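Local coordinates for protein catechol 1,2-dioxygenase (Burkholderia vietnamiensis, PDB 5TD3) that probably catalyses the intradiol ring cleavage of catechol with molecular oxygen, giving cis,cis-muconate, as a two-subunit, non-haem metal enzyme, at residues L85-L89 with G90-Y94; A102-L106 with G107-G111; D257-I260 with W261-F264. All coordinates share one frame; numbering follows the deposited sequence.

Contact 1 is buried and contacts 2 and 3 lie at the surface. Contacts 1 and 2 share helix 91-105: residues 85-94 join it to helix 82-88, and residues 102-111 close its other end, with centres about 22 Å apart. Contact 3 belongs to a loop of the dioxygenase domain between strands 248-253 and 276-279, yet it touches contact 1 where Phe264 CE2 meets Gly88 CA at 3.4 Å. Their chemistry follows these places. A lipid tail and apolar side chains, three leucines and an alanine, mark contact 1, a glycine helix end with charged aspartates contact 2, and overlapping turns with an Asx turn at their start contact 3.

Contact 1 of 3, residues L85-L89 with G90-Y94; sequences LAAGL and GLEKY. With PTY (phosphatidylethanolamine), chain G.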
ATOM      1  N   LEU A  85       1.634  -7.986   6.039  1.00 14.73           N
ATOM      2  CA  LEU A  85       0.178  -7.846   5.988  1.00 14.71           C
ATOM      3  C   LEU A  85      -0.428  -8.831   4.990  1.00 11.56           C
ATOM      4  O   LEU A  85      -1.526  -9.352   5.218  1.00 16.44           O
ATOM      5  CB  LEU A  85      -0.214  -6.400   5.633  1.00 12.39           C
ATOM      6  CG  LEU A  85      -1.726  -6.131   5.649  1.00 15.27           C
ATOM      7  CD1 LEU A  85      -2.289  -6.292   7.060  1.00 18.10           C
ATOM      8  CD2 LEU A  85      -2.038  -4.731   5.115  1.00 19.22           C
ATOM      9  N   ALA A  86       0.265  -9.099   3.874  1.00 14.03           N
ATOM     10  CA  ALA A  86      -0.226 -10.125   2.949  1.00 14.63           C
ATOM     11  C   ALA A  86      -0.417 -11.449   3.674  1.00 16.67           C
ATOM     12  O   ALA A  86      -1.411 -12.163   3.457  1.00 17.39           O
ATOM     13  CB  ALA A  86       0.743 -10.298   1.785  1.00 14.97           C
ATOM     14  N   ALA A  87       0.510 -11.781   4.572  1.00 12.66           N
ATOM     15  CA  ALA A  87       0.337 -12.993   5.363  1.00 13.13           C
ATOM     16  C   ALA A  87      -0.804 -12.846   6.367  1.00 15.45           C
ATOM     17  O   ALA A  87      -1.653 -13.738   6.493  1.00 18.55           O
ATOM     18  CB  ALA A  87       1.654 -13.336   6.061  1.00 18.96           C
ATOM     19  N   GLY A  88      -0.860 -11.717   7.071  1.00 15.42           N
ATOM     20  CA  GLY A  88      -1.835 -11.566   8.145  1.00 18.75           C
ATOM     21  C   GLY A  88      -3.277 -11.477   7.683  1.00 20.51           C
ATOM     22  O   GLY A  88      -4.198 -11.767   8.451  1.00 19.81           O
ATOM     23  N   LEU A  89      -3.502 -11.031   6.454  1.00 15.14           N
ATOM     24  CA  LEU A  89      -4.854 -10.971   5.913  1.00 19.19           C
ATOM     25  C   LEU A  89      -5.202 -12.219   5.123  1.00 19.73           C
ATOM     26  O   LEU A  89      -6.259 -12.258   4.481  1.00 18.21           O
ATOM     27  CB  LEU A  89      -5.019  -9.729   5.035  1.00 20.26           C
ATOM     28  CG  LEU A  89      -4.943  -8.406   5.795  1.00 22.60           C
ATOM     29  CD1 LEU A  89      -5.211  -7.235   4.849  1.00 25.11           C
ATOM     30  CD2 LEU A  89      -5.876  -8.378   6.981  1.00 23.26           C
ATOM     31  N   GLY A  90      -4.358 -13.252   5.170  1.00 18.54           N
ATOM     32  CA  GLY A  90      -4.696 -14.487   4.488  1.00 18.77           C
ATOM     33  C   GLY A  90      -4.445 -14.488   2.995  1.00 16.84           C
ATOM     34  O   GLY A  90      -4.779 -15.480   2.328  1.00 15.96           O
ATOM     35  N   LEU A  91      -3.897 -13.404   2.445  1.00 15.22           N
ATOM     36  CA  LEU A  91      -3.603 -13.372   1.016  1.00 16.71           C
ATOM     37  C   LEU A  91      -2.533 -14.404   0.666  1.00 19.80           C
ATOM     38  O   LEU A  91      -2.612 -15.086  -0.370  1.00 15.19           O
ATOM     39  CB  LEU A  91      -3.168 -11.960   0.610  1.00 14.26           C
ATOM     40  CG  LEU A  91      -2.652 -11.769  -0.808  1.00 18.81           C
ATOM     41  CD1 LEU A  91      -3.720 -12.212  -1.824  1.00 20.93           C
ATOM     42  CD2 LEU A  91      -2.284 -10.306  -1.005  1.00 18.75           C
ATOM     43  N   GLU A  92      -1.533 -14.553   1.532  1.00 15.15           N
ATOM     44  CA  GLU A  92      -0.486 -15.529   1.249  1.00 15.39           C
ATOM     45  C   GLU A  92      -1.046 -16.951   1.273  1.00 19.46           C
ATOM     46  O   GLU A  92      -0.742 -17.764   0.383  1.00 15.48           O
ATOM     47  CB  GLU A  92       0.672 -15.365   2.241  1.00 14.04           C
ATOM     48  CG  GLU A  92       1.886 -16.217   1.861  1.00 14.54           C
ATOM     49  CD  GLU A  92       3.161 -15.806   2.589  1.00 17.37           C
ATOM     50  OE1 GLU A  92       3.096 -15.042   3.579  1.00 17.44           O
ATOM     51  OE2 GLU A  92       4.234 -16.257   2.161  1.00 16.12           O
ATOM     52  N   LYS A  93      -1.864 -17.270   2.284  1.00 18.99           N
ATOM     53  CA  LYS A  93      -2.558 -18.555   2.307  1.00 16.26           C
ATOM     54  C   LYS A  93      -3.444 -18.729   1.082  1.00 21.15           C
ATOM     55  O   LYS A  93      -3.508 -19.819   0.500  1.00 17.00           O
ATOM     56  CB  LYS A  93      -3.403 -18.688   3.583  1.00 14.34           C
ATOM     57  CG  LYS A  93      -4.301 -19.948   3.586  1.00 16.56           C
ATOM     58  CD  LYS A  93      -3.479 -21.248   3.435  1.00 17.80           C
ATOM     59  CE  LYS A  93      -4.377 -22.488   3.346  1.00 22.30           C
ATOM     60  NZ  LYS A  93      -3.629 -23.802   3.301  1.00 23.37           N
ATOM     61  N   TYR A  94      -4.132 -17.659   0.665  1.00 16.21           N
ATOM     62  CA  TYR A  94      -5.008 -17.766  -0.496  1.00 16.62           C
ATOM     63  C   TYR A  94      -4.242 -18.236  -1.728  1.00 17.00           C
ATOM     64  O   TYR A  94      -4.773 -19.011  -2.538  1.00 17.39           O
ATOM     65  CB  TYR A  94      -5.661 -16.423  -0.767  1.00 14.13           C
ATOM     66  CG  TYR A  94      -6.686 -16.423  -1.868  1.00 16.64           C
ATOM     67  CD1 TYR A  94      -7.848 -17.171  -1.760  1.00 17.63           C
ATOM     68  CD2 TYR A  94      -6.514 -15.631  -3.004  1.00 19.49           C
ATOM     69  CE1 TYR A  94      -8.818 -17.151  -2.757  1.00 19.10           C
ATOM     70  CE2 TYR A  94      -7.470 -15.606  -4.003  1.00 18.20           C
ATOM     71  CZ  TYR A  94      -8.611 -16.364  -3.878  1.00 17.89           C
ATOM     72  OH  TYR A  94      -9.577 -16.348  -4.862  1.00 21.84           O
TER
HETATM   73  C1  PTY G 405      -9.733   4.781  10.911  1.00 58.81           C
HETATM   74  C2  PTY G 405      -5.744   9.266   8.942  1.00 61.49           C
HETATM   75  C3  PTY G 405      -5.669   9.021  10.478  1.00 77.83           C
HETATM   76  O4  PTY G 405     -10.566   3.791  10.264  1.00 53.48           O
HETATM   77  C5  PTY G 405      -7.446   4.913  11.968  1.00 84.24           C
HETATM   78  C6  PTY G 405      -8.415   4.093  11.159  1.00 70.32           C
HETATM   79  O7  PTY G 405      -7.871   3.755   9.845  1.00 63.21           O
HETATM   80  C8  PTY G 405      -6.933   2.801   9.772  1.00 60.09           C
HETATM   81  O10 PTY G 405      -6.293   2.413  10.712  1.00 65.90           O
HETATM   82  C11 PTY G 405      -6.827   2.263   8.380  1.00 48.85           C
HETATM   83  C12 PTY G 405      -7.066   0.767   8.344  1.00 46.34           C
HETATM   84  C13 PTY G 405      -7.579   0.296   7.005  1.00 42.32           C
HETATM   85  C14 PTY G 405      -6.762   0.793   5.844  1.00 40.90           C
HETATM   86  C15 PTY G 405      -6.275  -0.329   4.969  1.00 42.03           C
HETATM   87  C16 PTY G 405      -7.380  -1.217   4.452  1.00 41.79           C
HETATM   88  C17 PTY G 405      -6.842  -2.536   3.962  1.00 35.28           C
HETATM   89  C18 PTY G 405      -7.844  -3.401   3.252  1.00 38.59           C
HETATM   90  C19 PTY G 405      -7.304  -4.793   2.990  1.00 43.56           C
HETATM   91  C20 PTY G 405      -8.190  -5.642   2.110  1.00 48.73           C
HETATM   92  C21 PTY G 405      -7.655  -5.884   0.711  1.00 46.88           C
HETATM   93  C22 PTY G 405      -7.064  -4.669   0.030  1.00 51.71           C
HETATM   94  C23 PTY G 405      -5.547  -4.688  -0.006  1.00 56.87           C
HETATM   95  C24 PTY G 405      -4.955  -5.962   0.572  1.00 51.81           C
HETATM   96  C25 PTY G 405      -3.465  -6.106   0.367  1.00 45.96           C
HETATM   97  C26 PTY G 405      -2.809  -6.979   1.411  1.00 42.16           C
HETATM   98  C27 PTY G 405      -1.397  -7.368   1.048  1.00 45.25           C
HETATM   99  C28 PTY G 405      -0.522  -6.193   0.706  1.00 47.25           C
HETATM  100  C29 PTY G 405      -0.363  -5.246   1.859  1.00 56.45           C
HETATM  101  C30 PTY G 405     -11.362   4.196   9.272  1.00 47.94           C
HETATM  102  C31 PTY G 405     -12.032   3.031   8.600  1.00 42.69           C
HETATM  103  O30 PTY G 405     -11.515   5.347   8.968  1.00 51.82           O
HETATM  104  C32 PTY G 405     -11.953   3.061   7.075  1.00 43.90           C
HETATM  105  C33 PTY G 405     -10.568   2.764   6.539  1.00 41.84           C
HETATM  106  C34 PTY G 405     -10.534   1.909   5.279  1.00 36.63           C
HETATM  107  C35 PTY G 405     -10.720   2.660   3.970  1.00 36.21           C
HETATM  108  C36 PTY G 405      -9.996   2.029   2.781  1.00 38.00           C
HETATM  109  C37 PTY G 405     -10.108   2.834   1.492  1.00 36.45           C
HETATM  110  C38 PTY G 405      -9.156   2.428   0.369  1.00 42.13           C
HETATM  111  C39 PTY G 405      -7.738   2.983   0.473  1.00 39.66           C
HETATM  112  C40 PTY G 405      -6.722   2.283  -0.418  1.00 44.38           C
HETATM  113  C41 PTY G 405      -6.678   2.718  -1.883  1.00 49.35           C
HETATM  114  C42 PTY G 405      -5.926   4.017  -2.163  1.00 49.27           C
HETATM  115  C43 PTY G 405      -4.801   3.905  -3.196  1.00 48.18           C
HETATM  116  C44 PTY G 405      -5.249   3.309  -4.514  1.00 40.95           C
HETATM  117  P1  PTY G 405      -7.348   7.576  12.056  1.00108.92           P
HETATM  118  O11 PTY G 405      -7.003   8.663  10.923  1.00 97.00           O
HETATM  119  O12 PTY G 405      -6.252   7.616  13.137  1.00110.65           O
HETATM  120  O13 PTY G 405      -8.676   7.756  12.695  1.00113.58           O
HETATM  121  O14 PTY G 405      -7.238   6.185  11.329  1.00 97.94           O
HETATM  122  N1  PTY G 405      -6.647  10.406   8.667  1.00 41.93           N
HETATM  123  O   HOH W   1      -1.775 -16.073   4.979  1.00 16.95           O
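Ala86 and Leu91 stand beside each other across the break between two helices, Ala86 CB lying 4.1 Å from Leu91 CD2. With CG anti to the backbone N (chi1 173°), Leu91 sends this methyl to the phospholipid, where CD2 is 3.7 Å from C27 of phosphatidylethanolamine; Ala86 CA is 3.5 Å from C27. Leu85 and Leu89 touch the same tail to either side of C27, Leu85 CD2 3.7 Å from its terminal C29 and Leu89 CD1 3.7 Å from C19. The four residues thus line part of the lipid pocket, which fits the hydrophobic helical tunnel at the dimer interface known in catechol 1,2-dioxygenases; Leu91 also packs on Ile56 of the second subunit. Gly90, with positive phi at the N-cap of helix 91-105, makes the corner: its N donates to Ala87 O (3.1 Å), while Glu92 N reaches back to Ala86 O (3.1 Å). Glu92, extended beyond CG, runs past Ala87 and brings OE1 to 3.3 Å from Ala87 CB. Its other oxygen, OE2, accepts from Gly118 N and forms a salt bridge with Arg315. A water donates to Ala87 O and accepts from Lys93 N, bridging the two helices.

Contact 2 of 3, residues A102-L106 with G107-G111; sequences ADAAL and GLDGG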
ATOM      1  N   ALA A 102      -5.038 -25.994  -8.481  1.00 23.16           N
ATOM      2  CA  ALA A 102      -4.426 -26.255  -9.776  1.00 25.47           C
ATOM      3  C   ALA A 102      -3.765 -27.631  -9.793  1.00 27.75           C
ATOM      4  O   ALA A 102      -3.928 -28.399 -10.746  1.00 26.93           O
ATOM      5  CB  ALA A 102      -3.427 -25.144 -10.110  1.00 26.37           C
ATOM      6  N   ASP A 103      -3.013 -27.958  -8.741  1.00 27.90           N
ATOM      7  CA  ASP A 103      -2.389 -29.276  -8.657  1.00 24.31           C
ATOM      8  C   ASP A 103      -3.430 -30.386  -8.663  1.00 27.61           C
ATOM      9  O   ASP A 103      -3.257 -31.406  -9.345  1.00 28.95           O
ATOM     10  CB  ASP A 103      -1.529 -29.373  -7.399  1.00 21.68           C
ATOM     11  CG  ASP A 103      -0.245 -28.582  -7.508  1.00 24.05           C
ATOM     12  OD1 ASP A 103       0.054 -28.073  -8.614  1.00 29.86           O
ATOM     13  OD2 ASP A 103       0.474 -28.497  -6.488  1.00 25.58           O
ATOM     14  N   ALA A 104      -4.509 -30.220  -7.890  1.00 25.05           N
ATOM     15  CA  ALA A 104      -5.539 -31.254  -7.831  1.00 26.43           C
ATOM     16  C   ALA A 104      -6.165 -31.461  -9.203  1.00 30.94           C
ATOM     17  O   ALA A 104      -6.454 -32.595  -9.604  1.00 32.22           O
ATOM     18  CB  ALA A 104      -6.601 -30.878  -6.789  1.00 24.69           C
ATOM     19  N   ALA A 105      -6.351 -30.369  -9.952  1.00 29.89           N
ATOM     20  CA  ALA A 105      -6.836 -30.472 -11.326  1.00 31.40           C
ATOM     21  C   ALA A 105      -5.858 -31.223 -12.219  1.00 36.93           C
ATOM     22  O   ALA A 105      -6.281 -31.905 -13.160  1.00 43.29           O
ATOM     23  CB  ALA A 105      -7.103 -29.069 -11.888  1.00 33.09           C
ATOM     24  N   LEU A 106      -4.557 -31.131 -11.941  1.00 38.48           N
ATOM     25  CA  LEU A 106      -3.541 -31.810 -12.741  1.00 35.31           C
ATOM     26  C   LEU A 106      -3.139 -33.163 -12.175  1.00 39.97           C
ATOM     27  O   LEU A 106      -2.223 -33.795 -12.713  1.00 44.45           O
ATOM     28  CB  LEU A 106      -2.283 -30.942 -12.874  1.00 39.85           C
ATOM     29  CG  LEU A 106      -2.365 -29.615 -13.625  1.00 46.32           C
ATOM     30  CD1 LEU A 106      -1.126 -28.785 -13.356  1.00 52.07           C
ATOM     31  CD2 LEU A 106      -2.545 -29.851 -15.111  1.00 51.29           C
ATOM     32  N   GLY A 107      -3.800 -33.629 -11.119  1.00 42.15           N
ATOM     33  CA  GLY A 107      -3.418 -34.894 -10.518  1.00 42.97           C
ATOM     34  C   GLY A 107      -2.042 -34.927  -9.884  1.00 39.96           C
ATOM     35  O   GLY A 107      -1.419 -35.991  -9.823  1.00 42.55           O
ATOM     36  N   LEU A 108      -1.546 -33.794  -9.400  1.00 32.28           N
ATOM     37  CA  LEU A 108      -0.265 -33.774  -8.692  1.00 30.03           C
ATOM     38  C   LEU A 108      -0.502 -33.954  -7.191  1.00 42.07           C
ATOM     39  O   LEU A 108      -0.193 -33.084  -6.378  1.00 43.33           O
ATOM     40  CB  LEU A 108       0.509 -32.494  -8.992  1.00 30.30           C
ATOM     41  CG  LEU A 108       1.124 -32.435 -10.389  1.00 34.20           C
ATOM     42  CD1 LEU A 108       1.271 -30.980 -10.865  1.00 30.67           C
ATOM     43  CD2 LEU A 108       2.441 -33.199 -10.438  1.00 35.14           C
ATOM     44  N   ASP A 109      -1.119 -35.084  -6.829  1.00 35.76           N
ATOM     45  CA  ASP A 109      -1.458 -35.307  -5.431  1.00 40.30           C
ATOM     46  C   ASP A 109      -0.532 -36.312  -4.755  1.00 36.18           C
ATOM     47  O   ASP A 109       0.138 -37.128  -5.398  1.00 32.17           O
ATOM     48  CB  ASP A 109      -2.903 -35.805  -5.304  1.00 50.73           C
ATOM     49  CG  ASP A 109      -3.840 -35.152  -6.302  1.00 52.61           C
ATOM     50  OD1 ASP A 109      -4.047 -33.923  -6.205  1.00 52.91           O
ATOM     51  OD2 ASP A 109      -4.381 -35.876  -7.169  1.00 50.90           O
ATOM     52  N   GLY A 110      -0.576 -36.294  -3.422  1.00 32.87           N
ATOM     53  CA  GLY A 110       0.198 -37.203  -2.608  1.00 33.20           C
ATOM     54  C   GLY A 110       1.487 -36.635  -2.050  1.00 32.20           C
ATOM     55  O   GLY A 110       2.107 -37.284  -1.202  1.00 32.01           O
ATOM     56  N   GLY A 111       1.919 -35.458  -2.496  1.00 26.09           N
ATOM     57  CA  GLY A 111       3.112 -34.877  -1.921  1.00 27.53           C
ATOM     58  C   GLY A 111       2.889 -34.259  -0.563  1.00 26.89           C
ATOM     59  O   GLY A 111       1.767 -34.084  -0.087  1.00 25.08           O
TER
HETATM   60  O   HOH W   2      -6.719 -34.932  -7.978  1.00 47.45           O
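A Schellman motif ends helix 91-105, with Gly107 at positive phi turning the chain so that Leu108 folds back against Asp103. Leu108 N donates to Asp103 O at 2.9 Å and a nearly straight 166°; Gly107 N gives a weak bond of 3.2 Å to Ala104 O. Leu108 lies alongside Leu106, both pointing the same way, and its CD1 is 4.1 Å from Leu106 CB. That methyl also approaches the Asp103 carboxylate, 3.9 Å from OD1, the two side chains passing at a slant. Leu108, the centre of an inverse gamma turn, packs outside this stretch on Pro303 and Arg246. Asp109 comes back over the last helical turn, its OD1 set 3.5 Å from Ala104 CA, while OD2 accepts from a water at 2.6 Å. The same water donates to Ala104 O at 2.9 Å. The two aspartates are satisfied differently: Asp103 OD2 by salt bridges to Arg246 and Arg114, whereas Asp109 faces the carbonyl-rich end of the helix, where a water that gives a hydrogen to each probably eases the approach of two acceptors, Ala104 O and Asp109 OD2.

Contact 3 of 3, residues D257-I260 with W261-F264; sequences DPLI and WDDF
Leu259 O and Asp262 N close the tight part of this turn, a 2.8 Å hydrogen bond with an angle of 154° at the hydrogen. Just beside it Ile260 packs on its neighbour. Because CG1 is anti to the backbone N (chi1 -164°), CG2 falls between N and the carbonyl carbon and sits beside the following peptide, 3.1 Å from Trp261 N, a distance set by the torsion. The packing itself comes where the same methyl reaches the pyrrole part of the indole, 3.7 Å from Trp261 CD1, the two side chains meeting at a slant. The outer side is looser. The indole of Trp261 is exposed, and a water bridges the backbone, accepting from Trp261 N at 2.8 Å and donating to Pro258 O at 2.9 Å. Leu259 and Asp262 merely brush, with Leu259 CD2 4.0 Å from Asp262 OD2, an oxygen that also has a weak hydrogen bond from His229; Asp262 packs on Asn30 of the second subunit. Deeper in, Asp263 is firmly held: OD2 by a salt bridge to Arg232 and by Ala267 N, and OD1 by Ala265 N. At the start of the stretch Asp257 OD1 accepts from Leu259 N (2.9 Å) through its anti lone pair, while OD2 takes the N-H of Ala234, next to the zinc ligand His235. An Asx turn at Asp257 thus overlies the first of two overlapping type I beta turns, Asp257 to Ile260 and Leu259 to Asp262, in a loop of the dioxygenase domain whose Asp263 side chain lies about 8 Å from the zinc ion.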
ATOM      1  N   ASP A 257       1.733 -26.425  20.695  1.00 30.57           N
ATOM      2  CA  ASP A 257       1.713 -24.974  20.831  1.00 29.55           C
ATOM      3  C   ASP A 257       0.263 -24.514  20.946  1.00 30.91           C
ATOM      4  O   ASP A 257      -0.578 -24.935  20.140  1.00 28.96           O
ATOM      5  CB  ASP A 257       2.384 -24.292  19.637  1.00 27.72           C
ATOM      6  CG  ASP A 257       2.671 -22.823  19.898  1.00 32.24           C
ATOM      7  OD1 ASP A 257       1.700 -22.059  20.101  1.00 29.86           O
ATOM      8  OD2 ASP A 257       3.861 -22.424  19.906  1.00 28.28           O
ATOM      9  N   PRO A 258      -0.078 -23.685  21.937  1.00 36.32           N
ATOM     10  CA  PRO A 258      -1.487 -23.276  22.097  1.00 37.25           C
ATOM     11  C   PRO A 258      -2.037 -22.479  20.923  1.00 38.44           C
ATOM     12  O   PRO A 258      -3.260 -22.452  20.732  1.00 37.21           O
ATOM     13  CB  PRO A 258      -1.468 -22.437  23.384  1.00 42.41           C
ATOM     14  CG  PRO A 258      -0.189 -22.803  24.077  1.00 44.64           C
ATOM     15  CD  PRO A 258       0.783 -23.147  23.001  1.00 35.04           C
ATOM     16  N   LEU A 259      -1.184 -21.834  20.132  1.00 29.46           N
ATOM     17  CA  LEU A 259      -1.608 -21.059  18.974  1.00 27.10           C
ATOM     18  C   LEU A 259      -1.647 -21.879  17.697  1.00 24.87           C
ATOM     19  O   LEU A 259      -1.799 -21.307  16.611  1.00 25.05           O
ATOM     20  CB  LEU A 259      -0.671 -19.866  18.771  1.00 31.10           C
ATOM     21  CG  LEU A 259      -0.741 -18.733  19.789  1.00 38.51           C
ATOM     22  CD1 LEU A 259       0.353 -17.735  19.472  1.00 39.35           C
ATOM     23  CD2 LEU A 259      -2.098 -18.064  19.736  1.00 40.75           C
ATOM     24  N   ILE A 260      -1.519 -23.201  17.803  1.00 31.67           N
ATOM     25  CA  ILE A 260      -1.267 -24.025  16.625  1.00 32.31           C
ATOM     26  C   ILE A 260      -2.409 -23.942  15.621  1.00 33.79           C
ATOM     27  O   ILE A 260      -2.173 -23.965  14.406  1.00 38.18           O
ATOM     28  CB  ILE A 260      -0.986 -25.475  17.072  1.00 38.56           C
ATOM     29  CG1 ILE A 260      -0.333 -26.285  15.952  1.00 40.59           C
ATOM     30  CG2 ILE A 260      -2.244 -26.138  17.635  1.00 42.12           C
ATOM     31  CD1 ILE A 260       0.440 -27.498  16.464  1.00 37.10           C
ATOM     32  N   TRP A 261      -3.650 -23.793  16.088  1.00 29.32           N
ATOM     33  CA  TRP A 261      -4.774 -23.613  15.180  1.00 37.11           C
ATOM     34  C   TRP A 261      -5.315 -22.189  15.239  1.00 33.20           C
ATOM     35  O   TRP A 261      -6.493 -21.945  14.961  1.00 35.23           O
ATOM     36  CB  TRP A 261      -5.872 -24.631  15.482  1.00 37.43           C
ATOM     37  CG  TRP A 261      -5.524 -25.985  14.947  1.00 38.85           C
ATOM     38  CD1 TRP A 261      -5.189 -27.093  15.673  1.00 39.11           C
ATOM     39  CD2 TRP A 261      -5.403 -26.357  13.567  1.00 41.56           C
ATOM     40  NE1 TRP A 261      -4.899 -28.141  14.829  1.00 39.93           N
ATOM     41  CE2 TRP A 261      -5.022 -27.716  13.531  1.00 41.21           C
ATOM     42  CE3 TRP A 261      -5.592 -25.677  12.357  1.00 43.71           C
ATOM     43  CZ2 TRP A 261      -4.829 -28.408  12.335  1.00 35.79           C
ATOM     44  CZ3 TRP A 261      -5.400 -26.367  11.169  1.00 40.58           C
ATOM     45  CH2 TRP A 261      -5.023 -27.717  11.168  1.00 39.84           C
ATOM     46  N   ASP A 262      -4.454 -21.241  15.595  1.00 24.76           N
ATOM     47  CA  ASP A 262      -4.829 -19.839  15.726  1.00 30.88           C
ATOM     48  C   ASP A 262      -3.711 -18.951  15.203  1.00 28.59           C
ATOM     49  O   ASP A 262      -3.425 -17.881  15.750  1.00 31.58           O
ATOM     50  CB  ASP A 262      -5.168 -19.499  17.171  1.00 32.69           C
ATOM     51  CG  ASP A 262      -5.899 -18.195  17.293  1.00 36.33           C
ATOM     52  OD1 ASP A 262      -6.511 -17.762  16.291  1.00 39.17           O
ATOM     53  OD2 ASP A 262      -5.852 -17.597  18.385  1.00 41.36           O
ATOM     54  N   ASP A 263      -3.071 -19.405  14.132  1.00 24.85           N
ATOM     55  CA  ASP A 263      -2.018 -18.666  13.456  1.00 21.26           C
ATOM     56  C   ASP A 263      -2.609 -17.436  12.782  1.00 20.14           C
ATOM     57  O   ASP A 263      -3.589 -17.537  12.042  1.00 20.30           O
ATOM     58  CB  ASP A 263      -1.369 -19.597  12.429  1.00 22.76           C
ATOM     59  CG  ASP A 263      -0.200 -18.981  11.689  1.00 26.65           C
ATOM     60  OD1 ASP A 263       0.314 -17.907  12.073  1.00 26.30           O
ATOM     61  OD2 ASP A 263       0.224 -19.618  10.706  1.00 24.35           O
ATOM     62  N   PHE A 264      -2.033 -16.265  13.055  1.00 19.74           N
ATOM     63  CA  PHE A 264      -2.521 -15.057  12.390  1.00 19.46           C
ATOM     64  C   PHE A 264      -2.275 -15.078  10.882  1.00 17.39           C
ATOM     65  O   PHE A 264      -2.869 -14.262  10.170  1.00 20.80           O
ATOM     66  CB  PHE A 264      -1.882 -13.804  13.039  1.00 17.90           C
ATOM     67  CG  PHE A 264      -0.670 -13.266  12.307  1.00 20.67           C
ATOM     68  CD1 PHE A 264       0.586 -13.818  12.511  1.00 22.96           C
ATOM     69  CD2 PHE A 264      -0.790 -12.183  11.445  1.00 20.84           C
ATOM     70  CE1 PHE A 264       1.698 -13.318  11.836  1.00 21.45           C
ATOM     71  CE2 PHE A 264       0.322 -11.684  10.764  1.00 21.43           C
ATOM     72  CZ  PHE A 264       1.553 -12.249  10.961  1.00 21.54           C
TER
HETATM   73  O   HOH W   3      -4.850 -23.555  18.622  1.00 42.35           O